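Local coordinates for protein hydrogenase 2 maturation peptidase (Thaumarchaeota archaeon SCGC AB-539-E09, PDB 5TTX) that probably acts as a peptidase that trims the precursor of a hydrogenase subunit in the last stage of maturation, at residues L79-L84 against E122-G127. Residues are numbered along the deposited sequence; the frame is centred on the assembly and turned at random.
Sequences LSKSIL and EVTLIG
The flat groups here are peptide planes: S82 N gives its hydrogen to L125 O at 2.7 Å, L125 N returns one to S82 O, and both donors lie in the plane of the carbonyl they address. S80 and G127 form a second such reciprocal pair, whereas L84 N reaches V123 O only weakly, at 3.3 Å. One face of the sheet carries K81, I83, T124 and I126; the other carries S80, S82 and L125. In the mixed sheet of this hydrogenase maturation protease, 79-83 is an edge strand within this chain and runs antiparallel to 122-128, whose opposite edge bonds in parallel to strand 63-69. On the first face I83 and T124 lie side by side, and I83 CD1, folded back by chi2 of -68°, comes to 3.2 Å from T124 OG1. The K81 and T124 side chains cross obliquely, with K81 CG 4.0 Å from T124 CG2, before the lysine chain bends away. On the other face S82 OG sits between its own backbone N and carbonyl carbon, 3.6 Å from L125 CB, and hydrogen-bonds Q95 of the second subunit. L84 CB packs 3.9 Å from V123 CG1, while V123 packs on M99 of the second subunit.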
ATOM      1  N   LEU A  79      -1.256  19.747  45.502  1.00 30.72           N
ATOM      2  CA  LEU A  79      -2.000  19.394  44.300  1.00 34.59           C
ATOM      3  C   LEU A  79      -1.118  19.567  43.073  1.00 31.40           C
ATOM      4  O   LEU A  79      -0.208  20.399  43.054  1.00 33.04           O
ATOM      5  CB  LEU A  79      -3.274  20.246  44.135  1.00 23.21           C
ATOM      6  CG  LEU A  79      -4.427  19.937  45.094  1.00 34.60           C
ATOM      7  CD1 LEU A  79      -5.664  20.848  44.801  1.00 28.97           C
ATOM      8  CD2 LEU A  79      -4.796  18.456  45.054  1.00 28.11           C
ATOM      9  N   SER A  80      -1.417  18.787  42.041  1.00 34.13           N
ATOM     10  CA  SER A  80      -0.614  18.733  40.823  1.00 31.02           C
ATOM     11  C   SER A  80      -1.559  18.633  39.637  1.00 31.87           C
ATOM     12  O   SER A  80      -2.306  17.655  39.519  1.00 36.90           O
ATOM     13  CB  SER A  80       0.325  17.526  40.845  1.00 31.76           C
ATOM     14  OG  SER A  80       1.440  17.764  40.033  1.00 48.21           O
ATOM     15  N   LYS A  81      -1.530  19.620  38.755  1.00 31.02           N
ATOM     16  CA  LYS A  81      -2.388  19.615  37.581  1.00 26.59           C
ATOM     17  C   LYS A  81      -1.532  19.316  36.361  1.00 33.96           C
ATOM     18  O   LYS A  81      -0.476  19.921  36.174  1.00 40.49           O
ATOM     19  CB  LYS A  81      -3.115  20.955  37.414  1.00 29.61           C
ATOM     20  CG  LYS A  81      -4.070  21.003  36.216  1.00 41.82           C
ATOM     21  CD  LYS A  81      -4.846  22.319  36.178  1.00 43.93           C
ATOM     22  CE  LYS A  81      -3.927  23.502  36.430  1.00 55.18           C
ATOM     23  NZ  LYS A  81      -3.579  24.199  35.159  1.00 71.94           N
ATOM     24  N   SER A  82      -1.986  18.395  35.530  1.00 32.63           N
ATOM     25  CA  SER A  82      -1.277  18.095  34.302  1.00 29.93           C
ATOM     26  C   SER A  82      -2.288  17.871  33.191  1.00 35.66           C
ATOM     27  O   SER A  82      -3.491  17.702  33.421  1.00 37.36           O
ATOM     28  CB  SER A  82      -0.364  16.858  34.461  1.00 25.33           C
ATOM     29  OG  SER A  82      -1.095  15.768  34.974  1.00 33.49           O
ATOM     30  N   ILE A  83      -1.761  17.827  31.982  1.00 39.38           N
ATOM     31  CA  ILE A  83      -2.538  17.694  30.766  1.00 41.99           C
ATOM     32  C   ILE A  83      -1.980  16.512  29.988  1.00 47.46           C
ATOM     33  O   ILE A  83      -0.767  16.409  29.784  1.00 53.96           O
ATOM     34  CB  ILE A  83      -2.460  18.980  29.928  1.00 44.74           C
ATOM     35  CG1 ILE A  83      -2.944  20.174  30.759  1.00 39.65           C
ATOM     36  CG2 ILE A  83      -3.222  18.828  28.619  1.00 42.32           C
ATOM     37  CD1 ILE A  83      -4.422  20.137  31.064  1.00 40.15           C
ATOM     38  N   LEU A  84      -2.852  15.628  29.571  1.00 41.20           N
ATOM     39  CA  LEU A  84      -2.518  14.608  28.601  1.00 36.21           C
ATOM     40  C   LEU A  84      -2.939  15.116  27.226  1.00 40.50           C
ATOM     41  O   LEU A  84      -4.133  15.238  26.947  1.00 40.98           O
ATOM     42  CB  LEU A  84      -3.222  13.304  28.937  1.00 28.95           C
ATOM     43  CG  LEU A  84      -2.911  12.274  27.861  1.00 41.08           C
ATOM     44  CD1 LEU A  84      -1.409  11.959  27.921  1.00 39.58           C
ATOM     45  CD2 LEU A  84      -3.761  11.024  28.057  1.00 48.32           C
ATOM     46  N   GLU A 122      -9.637  17.218  25.235  0.50 40.51           N
ATOM     47  CA  GLU A 122      -9.451  18.016  26.450  0.50 41.80           C
ATOM     48  C   GLU A 122      -9.385  17.093  27.668  0.50 34.20           C
ATOM     49  O   GLU A 122     -10.420  16.697  28.212  0.50 28.12           O
ATOM     50  CB  GLU A 122     -10.579  19.034  26.586  0.50 39.02           C
ATOM     51  CG  GLU A 122     -10.688  19.947  25.405  0.50 43.72           C
ATOM     52  CD  GLU A 122     -10.023  21.281  25.647  0.50 52.87           C
ATOM     53  OE1 GLU A 122     -10.330  21.909  26.681  0.50 55.42           O
ATOM     54  OE2 GLU A 122      -9.190  21.694  24.812  0.50 55.41           O
ATOM     55  N   VAL A 123      -8.160  16.781  28.107  0.50 38.64           N
ATOM     56  CA  VAL A 123      -7.897  15.853  29.213  0.50 32.91           C
ATOM     57  C   VAL A 123      -6.996  16.540  30.236  0.50 29.70           C
ATOM     58  O   VAL A 123      -5.890  16.981  29.902  0.50 27.37           O
ATOM     59  CB  VAL A 123      -7.256  14.540  28.729  0.50 33.23           C
ATOM     60  CG1 VAL A 123      -7.001  13.586  29.914  0.50 31.41           C
ATOM     61  CG2 VAL A 123      -8.145  13.865  27.703  0.50 29.96           C
ATOM     62  N   THR A 124      -7.457  16.588  31.484  1.00 29.71           N
ATOM     63  CA  THR A 124      -6.816  17.286  32.595  1.00 24.54           C
ATOM     64  C   THR A 124      -6.740  16.320  33.782  1.00 30.05           C
ATOM     65  O   THR A 124      -7.686  15.574  34.049  1.00 30.01           O
ATOM     66  CB  THR A 124      -7.579  18.562  32.987  1.00 29.59           C
ATOM     67  OG1 THR A 124      -7.418  19.562  31.983  1.00 35.10           O
ATOM     68  CG2 THR A 124      -7.076  19.157  34.334  1.00 27.67           C
ATOM     69  N   LEU A 125      -5.604  16.306  34.474  1.00 24.60           N
ATOM     70  CA  LEU A 125      -5.408  15.390  35.592  1.00 24.43           C
ATOM     71  C   LEU A 125      -4.970  16.214  36.786  1.00 28.68           C
ATOM     72  O   LEU A 125      -4.058  17.043  36.674  1.00 27.82           O
ATOM     73  CB  LEU A 125      -4.381  14.289  35.302  1.00 23.75           C
ATOM     74  CG  LEU A 125      -4.712  13.280  34.216  1.00 34.65           C
ATOM     75  CD1 LEU A 125      -4.006  13.674  32.898  1.00 31.87           C
ATOM     76  CD2 LEU A 125      -4.301  11.923  34.656  1.00 32.82           C
ATOM     77  N   ILE A 126      -5.672  16.026  37.897  1.00 23.07           N
ATOM     78  CA  ILE A 126      -5.384  16.697  39.148  1.00 27.01           C
ATOM     79  C   ILE A 126      -5.041  15.615  40.161  1.00 24.19           C
ATOM     80  O   ILE A 126      -5.910  14.819  40.559  1.00 26.93           O
ATOM     81  CB  ILE A 126      -6.574  17.548  39.614  1.00 30.91           C
ATOM     82  CG1 ILE A 126      -6.781  18.727  38.642  1.00 27.26           C
ATOM     83  CG2 ILE A 126      -6.366  18.007  41.044  1.00 22.75           C
ATOM     84  CD1 ILE A 126      -8.143  19.404  38.790  1.00 35.04           C
ATOM     85  N   GLY A 127      -3.777  15.563  40.559  1.00 27.70           N
ATOM     86  CA  GLY A 127      -3.311  14.600  41.536  1.00 27.65           C
ATOM     87  C   GLY A 127      -3.085  15.295  42.864  1.00 36.53           C
ATOM     88  O   GLY A 127      -2.749  16.486  42.904  1.00 33.62           O
TER